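Local coordinates for glutamine synthetase (Helicobacter pylori, PDB 5ZLI), which belongs to the glutamine synthetase family, type I beta, and pairs a beta-Grasp domain with a larger catalytic domain in an assembly of twelve subunits, at residues B[13-18]-B[82-87]; B[25-30]-B[43-48]; B[51-56]-B[77-82]. All blocks are in the same frame, centred on the assembly; numbering follows the deposited sequence.

Interaction 1: B[13-18]-B[82-87]; sequences KEFFEF and VRYFID
Tyr84 reaches from strand 84-87 to helix 9-20 and lies between the rings of Phe15 and Phe18, which sit one helical turn apart. Phe15 meets it edge-to-face: the edge of Phe15 at CD2 approaches one face of the tyrosine ring near its rim, CD2 lying 3.7 Å from Tyr84 CE2. The two planes stand at 85°, and the centroids are 5.2 Å apart. Phe18 comes closer by centroid, 4.8 Å, but is turned differently. Its plane makes 56° with that of Tyr84, an oblique pairing in which Tyr84 CE1 sits over one face of the Phe18 ring. Phe18 CG is anti to its backbone N (chi1 175°), on the side of its carbonyl carbon. Ile86 adds a looser contact, its CG1 4.2 Å from Phe18 CZ. The helix and strand axes run nearly parallel, 11.2 Å apart. Phe15 also touches Leu53 and Phe18 touches Val95 of strand 94-103, so the cluster lies between helix 9-20 and the sheet of the beta-Grasp domain. One ring edge is set against a face and a second ring is inclined to it; the contact rests on aromatic and apolar packing, with no directional polar bond joining the two segments.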
loop_
_atom_site.group_PDB
_atom_site.type_symbol
_atom_site.label_atom_id
_atom_site.label_comp_id
_atom_site.label_asym_id
_atom_site.label_seq_id
_atom_site.Cartn_x
_atom_site.Cartn_y
_atom_site.Cartn_z
ATOM N N LYS B 13 -12.978 -36.227 -53.534
ATOM C CA LYS B 13 -13.118 -37.521 -52.877
ATOM C C LYS B 13 -11.999 -37.745 -51.867
ATOM O O LYS B 13 -12.247 -37.935 -50.668
ATOM C CB LYS B 13 -13.140 -38.646 -53.921
ATOM C CG LYS B 13 -13.221 -40.042 -53.313
ATOM C CD LYS B 13 -13.975 -41.026 -54.192
ATOM C CE LYS B 13 -14.238 -42.331 -53.436
ATOM N NZ LYS B 13 -13.054 -43.227 -53.429
ATOM N N GLU B 14 -10.753 -37.710 -52.338
ATOM C CA GLU B 14 -9.642 -38.078 -51.479
ATOM C C GLU B 14 -9.517 -37.112 -50.328
ATOM O O GLU B 14 -9.024 -37.475 -49.253
ATOM C CB GLU B 14 -8.354 -38.111 -52.279
ATOM C CG GLU B 14 -7.997 -36.788 -52.910
ATOM C CD GLU B 14 -6.644 -36.853 -53.565
ATOM O OE1 GLU B 14 -5.701 -36.266 -53.004
ATOM O OE2 GLU B 14 -6.511 -37.525 -54.614
ATOM N N PHE B 15 -9.965 -35.881 -50.540
ATOM C CA PHE B 15 -10.000 -34.919 -49.453
ATOM C C PHE B 15 -10.961 -35.378 -48.368
ATOM O O PHE B 15 -10.647 -35.281 -47.183
ATOM C CB PHE B 15 -10.384 -33.552 -50.003
ATOM C CG PHE B 15 -10.864 -32.603 -48.970
ATOM C CD1 PHE B 15 -12.184 -32.610 -48.557
ATOM C CD2 PHE B 15 -9.986 -31.693 -48.414
ATOM C CE1 PHE B 15 -12.613 -31.744 -47.608
ATOM C CE2 PHE B 15 -10.398 -30.814 -47.472
ATOM C CZ PHE B 15 -11.718 -30.832 -47.065
ATOM N N PHE B 16 -12.147 -35.865 -48.757
ATOM C CA PHE B 16 -13.101 -36.398 -47.784
ATOM C C PHE B 16 -12.545 -37.571 -47.000
ATOM O O PHE B 16 -12.905 -37.768 -45.830
ATOM C CB PHE B 16 -14.375 -36.854 -48.470
ATOM C CG PHE B 16 -15.481 -35.903 -48.351
ATOM C CD1 PHE B 16 -15.547 -34.801 -49.171
ATOM C CD2 PHE B 16 -16.446 -36.089 -47.386
ATOM C CE1 PHE B 16 -16.588 -33.903 -49.050
ATOM C CE2 PHE B 16 -17.482 -35.204 -47.253
ATOM C CZ PHE B 16 -17.555 -34.104 -48.085
ATOM N N GLU B 17 -11.721 -38.395 -47.638
ATOM C CA GLU B 17 -11.162 -39.545 -46.939
ATOM C C GLU B 17 -10.048 -39.120 -45.989
ATOM O O GLU B 17 -9.907 -39.678 -44.894
ATOM C CB GLU B 17 -10.660 -40.566 -47.958
ATOM C CG GLU B 17 -9.809 -41.698 -47.376
ATOM C CD GLU B 17 -8.304 -41.407 -47.375
ATOM O OE1 GLU B 17 -7.534 -42.290 -46.938
ATOM O OE2 GLU B 17 -7.889 -40.303 -47.802
ATOM N N PHE B 18 -9.248 -38.137 -46.402
ATOM C CA PHE B 18 -8.270 -37.516 -45.516
ATOM C C PHE B 18 -8.921 -37.081 -44.206
ATOM O O PHE B 18 -8.343 -37.249 -43.124
ATOM C CB PHE B 18 -7.643 -36.340 -46.276
ATOM C CG PHE B 18 -6.688 -35.476 -45.487
ATOM C CD1 PHE B 18 -5.363 -35.838 -45.322
ATOM C CD2 PHE B 18 -7.093 -34.251 -45.001
ATOM C CE1 PHE B 18 -4.479 -35.012 -44.634
ATOM C CE2 PHE B 18 -6.213 -33.427 -44.316
ATOM C CZ PHE B 18 -4.908 -33.811 -44.132
ATOM N N VAL B 82 -5.648 -27.882 -52.406
ATOM C CA VAL B 82 -4.204 -28.069 -52.427
ATOM C C VAL B 82 -3.642 -27.424 -51.173
ATOM O O VAL B 82 -4.152 -26.406 -50.690
ATOM C CB VAL B 82 -3.524 -27.482 -53.684
ATOM C CG1 VAL B 82 -3.964 -28.242 -54.932
ATOM C CG2 VAL B 82 -3.809 -25.989 -53.797
ATOM N N ARG B 83 -2.578 -28.034 -50.650
ATOM C CA ARG B 83 -1.831 -27.547 -49.494
ATOM C C ARG B 83 -2.712 -27.371 -48.262
ATOM O O ARG B 83 -2.363 -26.609 -47.346
ATOM C CB ARG B 83 -1.087 -26.251 -49.823
ATOM C CG ARG B 83 0.018 -26.504 -50.832
ATOM C CD ARG B 83 0.759 -25.247 -51.180
ATOM N NE ARG B 83 -0.119 -24.335 -51.896
ATOM C CZ ARG B 83 -0.459 -24.476 -53.167
ATOM N NH1 ARG B 83 -0.010 -25.508 -53.888
ATOM N NH2 ARG B 83 -1.267 -23.582 -53.712
ATOM N N TYR B 84 -3.852 -28.061 -48.212
ATOM C CA TYR B 84 -4.622 -28.079 -46.981
ATOM C C TYR B 84 -3.798 -28.745 -45.877
ATOM O O TYR B 84 -2.740 -29.331 -46.120
ATOM C CB TYR B 84 -5.988 -28.760 -47.178
ATOM C CG TYR B 84 -6.002 -30.149 -47.777
ATOM C CD1 TYR B 84 -5.644 -31.252 -47.027
ATOM C CD2 TYR B 84 -6.451 -30.363 -49.075
ATOM C CE1 TYR B 84 -5.681 -32.527 -47.554
ATOM C CE2 TYR B 84 -6.492 -31.652 -49.628
ATOM C CZ TYR B 84 -6.105 -32.729 -48.849
ATOM O OH TYR B 84 -6.132 -34.011 -49.327
ATOM N N PHE B 85 -4.227 -28.554 -44.638
ATOM C CA PHE B 85 -3.454 -29.106 -43.548
ATOM C C PHE B 85 -4.302 -29.136 -42.302
ATOM O O PHE B 85 -5.193 -28.305 -42.127
ATOM C CB PHE B 85 -2.207 -28.275 -43.313
ATOM C CG PHE B 85 -2.491 -26.861 -42.949
ATOM C CD1 PHE B 85 -2.867 -25.933 -43.921
ATOM C CD2 PHE B 85 -2.318 -26.422 -41.640
ATOM C CE1 PHE B 85 -3.117 -24.578 -43.586
ATOM C CE2 PHE B 85 -2.538 -25.090 -41.300
ATOM C CZ PHE B 85 -2.949 -24.168 -42.280
ATOM N N ILE B 86 -4.009 -30.090 -41.423
ATOM C CA ILE B 86 -4.666 -30.095 -40.122
ATOM C C ILE B 86 -4.078 -29.002 -39.242
ATOM O O ILE B 86 -2.861 -28.957 -39.011
ATOM C CB ILE B 86 -4.530 -31.468 -39.454
ATOM C CG1 ILE B 86 -5.382 -32.497 -40.201
ATOM C CG2 ILE B 86 -4.850 -31.363 -38.002
ATOM C CD1 ILE B 86 -5.362 -33.915 -39.595
ATOM N N ASP B 87 -4.939 -28.142 -38.713
ATOM C CA ASP B 87 -4.484 -27.087 -37.818
ATOM C C ASP B 87 -4.052 -27.681 -36.482
ATOM O O ASP B 87 -4.889 -28.273 -35.775
ATOM C CB ASP B 87 -5.606 -26.068 -37.660
ATOM C CG ASP B 87 -5.145 -24.777 -37.028
ATOM O OD1 ASP B 87 -3.976 -24.699 -36.628
ATOM O OD2 ASP B 87 -5.933 -23.801 -37.020
#

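Interaction 2: B[25-30]-B[43-48]; sequences EFVDFR and YSFGAL
Three backbone hydrogen bonds join Glu25, Val27, Tyr43 and Phe45. Val27 and Tyr43 form an antiparallel hydrogen-bonded pair: Val27 N donates to Tyr43 O at 2.9 Å, and Tyr43 N returns a bond of the same length to Val27 O. At the end of the pairing Phe45 N reaches Glu25 O over 3.0 Å, approaching from above the carbonyl plane, 57° out of it. Between these bonds lies the non-hydrogen-bonded pair Phe26-Ser44, where Phe26 CA makes a CA-H...O contact with Tyr43 O. Within strand 26-32, Arg30 grips Asp28 OD2 side-on with NE and NH2 in a salt bridge. From Ser44 to Ala47 the chain makes a type II turn, and Gly46 takes backbone angles suited to glycine. On the face of Val27 and Tyr43 the packing is apolar. Val27 CG2, anti to its carbonyl carbon, lies 3.6 Å from Leu48 CD1, the side chains crossing at about a right angle, while Phe29 CZ and Leu48 CD2 meet tip to tip at 4.0 Å. Phe29 CE2 also approaches Tyr43 CD1, the rings touching rim to rim with their planes at 64°. Strand 26-32 pairs with strand 38-44 in a beta hairpin and, along its other edge, runs parallel to strand 94-103. Tyr43 extends the sheet into an antiparallel strand of a second subunit, whose Lys208 forms a salt bridge with Glu25 and whose Thr217 hydrogen-bonds Ser44.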
loop_
_atom_site.group_PDB
_atom_site.type_symbol
_atom_site.label_atom_id
_atom_site.label_comp_id
_atom_site.label_asym_id
_atom_site.label_seq_id
_atom_site.Cartn_x
_atom_site.Cartn_y
_atom_site.Cartn_z
ATOM N N GLU B 25 -13.298 -32.617 -37.378
ATOM C CA GLU B 25 -14.609 -32.210 -36.967
ATOM C C GLU B 25 -14.973 -30.837 -37.453
ATOM O O GLU B 25 -16.143 -30.476 -37.354
ATOM C CB GLU B 25 -14.724 -32.297 -35.457
ATOM C CG GLU B 25 -14.277 -33.644 -34.973
ATOM C CD GLU B 25 -14.920 -33.978 -33.654
ATOM O OE1 GLU B 25 -14.800 -33.119 -32.756
ATOM O OE2 GLU B 25 -15.562 -35.057 -33.523
ATOM N N PHE B 26 -14.009 -30.062 -37.953
ATOM C CA PHE B 26 -14.287 -28.739 -38.489
ATOM C C PHE B 26 -13.400 -28.509 -39.698
ATOM O O PHE B 26 -12.228 -28.900 -39.705
ATOM C CB PHE B 26 -14.082 -27.658 -37.419
ATOM C CG PHE B 26 -15.075 -27.760 -36.316
ATOM C CD1 PHE B 26 -14.833 -28.580 -35.220
ATOM C CD2 PHE B 26 -16.296 -27.125 -36.413
ATOM C CE1 PHE B 26 -15.790 -28.736 -34.221
ATOM C CE2 PHE B 26 -17.247 -27.264 -35.425
ATOM C CZ PHE B 26 -16.993 -28.069 -34.322
ATOM N N VAL B 27 -13.954 -27.855 -40.713
ATOM C CA VAL B 27 -13.187 -27.474 -41.887
ATOM C C VAL B 27 -13.095 -25.950 -41.881
ATOM O O VAL B 27 -14.119 -25.247 -41.900
ATOM C CB VAL B 27 -13.821 -28.014 -43.182
ATOM C CG1 VAL B 27 -12.992 -27.646 -44.402
ATOM C CG2 VAL B 27 -13.965 -29.513 -43.123
ATOM N N ASP B 28 -11.868 -25.445 -41.891
ATOM C CA ASP B 28 -11.564 -24.034 -41.688
ATOM C C ASP B 28 -11.210 -23.467 -43.064
ATOM O O ASP B 28 -10.069 -23.551 -43.523
ATOM C CB ASP B 28 -10.414 -23.875 -40.669
ATOM C CG ASP B 28 -10.431 -22.522 -39.951
ATOM O OD1 ASP B 28 -11.506 -21.872 -39.926
ATOM O OD2 ASP B 28 -9.377 -22.124 -39.386
ATOM N N PHE B 29 -12.206 -22.903 -43.741
ATOM C CA PHE B 29 -11.975 -22.349 -45.066
ATOM C C PHE B 29 -11.294 -21.013 -44.886
ATOM O O PHE B 29 -11.877 -20.103 -44.293
ATOM C CB PHE B 29 -13.281 -22.171 -45.827
ATOM C CG PHE B 29 -14.046 -23.427 -45.988
ATOM C CD1 PHE B 29 -13.502 -24.475 -46.690
ATOM C CD2 PHE B 29 -15.315 -23.559 -45.483
ATOM C CE1 PHE B 29 -14.194 -25.673 -46.861
ATOM C CE2 PHE B 29 -16.023 -24.743 -45.655
ATOM C CZ PHE B 29 -15.459 -25.808 -46.341
ATOM N N ARG B 30 -10.098 -20.863 -45.434
ATOM C CA ARG B 30 -9.358 -19.633 -45.234
ATOM C C ARG B 30 -9.112 -18.903 -46.546
ATOM O O ARG B 30 -8.934 -19.523 -47.604
ATOM C CB ARG B 30 -8.076 -19.909 -44.516
ATOM C CG ARG B 30 -8.363 -20.394 -43.148
ATOM C CD ARG B 30 -7.195 -20.194 -42.242
ATOM N NE ARG B 30 -7.519 -20.768 -40.954
ATOM C CZ ARG B 30 -6.625 -20.977 -40.011
ATOM N NH1 ARG B 30 -5.364 -20.659 -40.257
ATOM N NH2 ARG B 30 -6.992 -21.514 -38.847
ATOM N N TYR B 43 -16.790 -24.845 -40.873
ATOM C CA TYR B 43 -17.999 -25.638 -41.048
ATOM C C TYR B 43 -17.874 -26.896 -40.217
ATOM O O TYR B 43 -16.817 -27.530 -40.195
ATOM C CB TYR B 43 -18.257 -26.012 -42.507
ATOM C CG TYR B 43 -19.192 -25.083 -43.268
ATOM C CD1 TYR B 43 -18.713 -23.962 -43.969
ATOM C CD2 TYR B 43 -20.561 -25.348 -43.316
ATOM C CE1 TYR B 43 -19.579 -23.134 -44.683
ATOM C CE2 TYR B 43 -21.429 -24.521 -44.019
ATOM C CZ TYR B 43 -20.935 -23.421 -44.700
ATOM O OH TYR B 43 -21.819 -22.626 -45.391
ATOM N N SER B 44 -18.933 -27.212 -39.493
ATOM C CA SER B 44 -19.006 -28.478 -38.804
ATOM C C SER B 44 -18.933 -29.575 -39.847
ATOM O O SER B 44 -19.800 -29.652 -40.728
ATOM C CB SER B 44 -20.331 -28.539 -38.022
ATOM O OG SER B 44 -20.435 -29.645 -37.128
ATOM N N PHE B 45 -17.862 -30.375 -39.815
ATOM C CA PHE B 45 -17.739 -31.449 -40.794
ATOM C C PHE B 45 -18.992 -32.310 -40.682
ATOM O O PHE B 45 -19.689 -32.307 -39.659
ATOM C CB PHE B 45 -16.480 -32.288 -40.551
ATOM C CG PHE B 45 -16.313 -33.470 -41.496
ATOM C CD1 PHE B 45 -15.826 -33.295 -42.778
ATOM C CD2 PHE B 45 -16.663 -34.754 -41.098
ATOM C CE1 PHE B 45 -15.668 -34.381 -43.637
ATOM C CE2 PHE B 45 -16.511 -35.843 -41.959
ATOM C CZ PHE B 45 -16.014 -35.654 -43.218
ATOM N N GLY B 46 -19.283 -33.060 -41.728
ATOM C CA GLY B 46 -20.462 -33.881 -41.702
ATOM C C GLY B 46 -21.659 -33.119 -42.208
ATOM O O GLY B 46 -22.614 -33.719 -42.697
ATOM N N ALA B 47 -21.623 -31.803 -42.071
ATOM C CA ALA B 47 -22.568 -30.911 -42.693
ATOM C C ALA B 47 -22.008 -30.419 -44.006
ATOM O O ALA B 47 -22.595 -29.538 -44.648
ATOM C CB ALA B 47 -22.868 -29.732 -41.761
ATOM N N LEU B 48 -20.919 -31.033 -44.448
ATOM C CA LEU B 48 -20.261 -30.674 -45.690
ATOM C C LEU B 48 -20.782 -31.531 -46.815
ATOM O O LEU B 48 -20.798 -32.761 -46.712
ATOM C CB LEU B 48 -18.748 -30.837 -45.626
ATOM C CG LEU B 48 -17.938 -29.587 -45.348
ATOM C CD1 LEU B 48 -16.491 -29.918 -45.650
ATOM C CD2 LEU B 48 -18.435 -28.506 -46.261
#

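Interaction 3: B[51-56]-B[77-82]; sequences GMLKEG and LTPDLV
Leu53 packs against Pro79 and Leu81 with its two methyl branches divided between them. CD2 lies 3.9 Å from Pro79 CG and CD1 lies 3.9 Å from Leu81 CD1, and in both pairs the side chains cross at about a right angle. The leucine CG is anti to its carbonyl carbon (chi1 -67°), beside its backbone N; the end of the side chain comes nearer the strand than CB does. Farther along, Gly56 brings backbone against backbone, its CA lying beside Leu77 O, and it adopts backbone angles favourable to glycine. Strand 57-60 follows at once and pairs antiparallel with strand 74-81 in the beta-Grasp sheet, so the connection from strand 38-44 lies alongside strand 74-81 just before that pairing begins. Ile12 of helix 9-20 touches both Leu53 and Leu81, and Val97 of strand 94-103 meets Pro79 and Leu81. The other side is much looser. Lys54 and Glu55 are exposed and direct their CB atoms away from the strand, and the Lys54 O to Thr78 CG2 approach is 4.4 Å. Asp80 likewise turns from the loop, its OD2 forming salt bridges with Arg115 and Lys119.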
loop_
_atom_site.group_PDB
_atom_site.type_symbol
_atom_site.label_atom_id
_atom_site.label_comp_id
_atom_site.label_asym_id
_atom_site.label_seq_id
_atom_site.Cartn_x
_atom_site.Cartn_y
_atom_site.Cartn_z
ATOM N N GLY B 51 -21.245 -31.008 -52.975
ATOM C CA GLY B 51 -21.622 -29.839 -53.758
ATOM C C GLY B 51 -21.093 -28.517 -53.230
ATOM O O GLY B 51 -20.912 -27.566 -54.001
ATOM N N MET B 52 -20.899 -28.411 -51.911
ATOM C CA MET B 52 -20.385 -27.180 -51.321
ATOM C C MET B 52 -18.919 -26.950 -51.664
ATOM O O MET B 52 -18.447 -25.814 -51.577
ATOM C CB MET B 52 -20.559 -27.227 -49.806
ATOM C CG MET B 52 -21.300 -26.067 -49.209
ATOM S SD MET B 52 -22.630 -26.742 -48.224
ATOM C CE MET B 52 -21.686 -27.617 -47.001
ATOM N N LEU B 53 -18.205 -27.987 -52.118
ATOM C CA LEU B 53 -16.821 -27.834 -52.547
ATOM C C LEU B 53 -16.724 -27.483 -54.010
ATOM O O LEU B 53 -15.640 -27.101 -54.478
ATOM C CB LEU B 53 -16.027 -29.121 -52.282
ATOM C CG LEU B 53 -15.787 -29.533 -50.828
ATOM C CD1 LEU B 53 -14.861 -30.749 -50.706
ATOM C CD2 LEU B 53 -15.164 -28.333 -50.102
ATOM N N LYS B 54 -17.841 -27.581 -54.719
ATOM C CA LYS B 54 -17.921 -27.185 -56.107
ATOM C C LYS B 54 -18.561 -25.814 -56.165
ATOM O O LYS B 54 -17.875 -24.818 -56.427
ATOM C CB LYS B 54 -18.718 -28.212 -56.908
ATOM C CG LYS B 54 -17.927 -29.464 -57.319
ATOM C CD LYS B 54 -17.793 -29.604 -58.854
ATOM C CE LYS B 54 -16.590 -28.819 -59.413
ATOM N NZ LYS B 54 -16.517 -28.791 -60.918
ATOM N N GLU B 55 -19.869 -25.759 -55.895
ATOM C CA GLU B 55 -20.568 -24.482 -55.887
ATOM C C GLU B 55 -19.810 -23.482 -55.025
ATOM O O GLU B 55 -19.311 -22.466 -55.524
ATOM C CB GLU B 55 -22.021 -24.659 -55.417
ATOM C CG GLU B 55 -22.991 -25.091 -56.541
ATOM C CD GLU B 55 -24.486 -25.011 -56.165
ATOM O OE1 GLU B 55 -25.238 -24.315 -56.889
ATOM O OE2 GLU B 55 -24.912 -25.626 -55.152
ATOM N N GLY B 56 -19.613 -23.812 -53.754
ATOM C CA GLY B 56 -18.817 -22.951 -52.912
ATOM C C GLY B 56 -19.472 -22.625 -51.588
ATOM O O GLY B 56 -20.470 -23.220 -51.173
ATOM N N LEU B 77 -17.100 -18.422 -51.502
ATOM C CA LEU B 77 -15.762 -18.965 -51.357
ATOM C C LEU B 77 -15.619 -20.213 -52.205
ATOM O O LEU B 77 -16.483 -21.089 -52.191
ATOM C CB LEU B 77 -15.420 -19.285 -49.907
ATOM C CG LEU B 77 -15.386 -18.011 -49.079
ATOM C CD1 LEU B 77 -15.146 -18.313 -47.614
ATOM C CD2 LEU B 77 -14.324 -17.062 -49.633
ATOM N N THR B 78 -14.555 -20.256 -52.974
ATOM C CA THR B 78 -14.255 -21.434 -53.760
ATOM C C THR B 78 -13.055 -22.135 -53.157
ATOM O O THR B 78 -11.929 -21.612 -53.242
ATOM C CB THR B 78 -13.976 -21.109 -55.220
ATOM O OG1 THR B 78 -14.781 -19.997 -55.635
ATOM C CG2 THR B 78 -14.269 -22.378 -56.057
ATOM N N PRO B 79 -13.244 -23.279 -52.511
ATOM C CA PRO B 79 -12.105 -23.969 -51.907
ATOM C C PRO B 79 -11.177 -24.520 -52.978
ATOM O O PRO B 79 -11.624 -25.005 -54.018
ATOM C CB PRO B 79 -12.762 -25.089 -51.092
ATOM C CG PRO B 79 -14.217 -24.683 -50.952
ATOM C CD PRO B 79 -14.525 -23.949 -52.211
ATOM N N ASP B 80 -9.872 -24.375 -52.747
ATOM C CA ASP B 80 -8.847 -25.044 -53.547
ATOM C C ASP B 80 -8.263 -26.170 -52.692
ATOM O O ASP B 80 -7.743 -25.928 -51.596
ATOM C CB ASP B 80 -7.772 -24.063 -54.032
ATOM C CG ASP B 80 -6.866 -24.665 -55.115
ATOM O OD1 ASP B 80 -7.030 -25.859 -55.451
ATOM O OD2 ASP B 80 -6.017 -23.934 -55.672
ATOM N N LEU B 81 -8.365 -27.402 -53.179
ATOM C CA LEU B 81 -7.962 -28.526 -52.349
ATOM C C LEU B 81 -6.505 -28.884 -52.615
ATOM O O LEU B 81 -6.158 -30.007 -52.963
ATOM C CB LEU B 81 -8.891 -29.706 -52.567
ATOM C CG LEU B 81 -10.263 -29.328 -52.014
ATOM C CD1 LEU B 81 -11.340 -30.379 -52.293
ATOM C CD2 LEU B 81 -10.135 -29.035 -50.540
ATOM N N VAL B 82 -5.648 -27.882 -52.406
ATOM C CA VAL B 82 -4.204 -28.069 -52.427
ATOM C C VAL B 82 -3.642 -27.424 -51.173
ATOM O O VAL B 82 -4.152 -26.406 -50.690
ATOM C CB VAL B 82 -3.524 -27.482 -53.684
ATOM C CG1 VAL B 82 -3.964 -28.242 -54.932
ATOM C CG2 VAL B 82 -3.809 -25.989 -53.797
#

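In the fold
From the N terminus, helix 9-20 comes first, and its contact with strand 84-87 closes the longest loop, interaction 1. Nested within it are interaction 2, which closes the hairpin of strands 26-32 and 38-44, and then interaction 3, which joins the following loop to strand 74-81; these two lie in series and do not cross. Interactions 1 and 3 share Val82, where the chain turns a corner, and from the helix Phe15 packs on Leu81 and Phe16 on Leu53. Phe16 also touches Phe45 and Leu48, while a salt bridge from Asp87 to Arg30 links interactions 1 and 2. Phe29 meets Pro79, so the helix and the loop pack on the sheet to which the hairpin belongs.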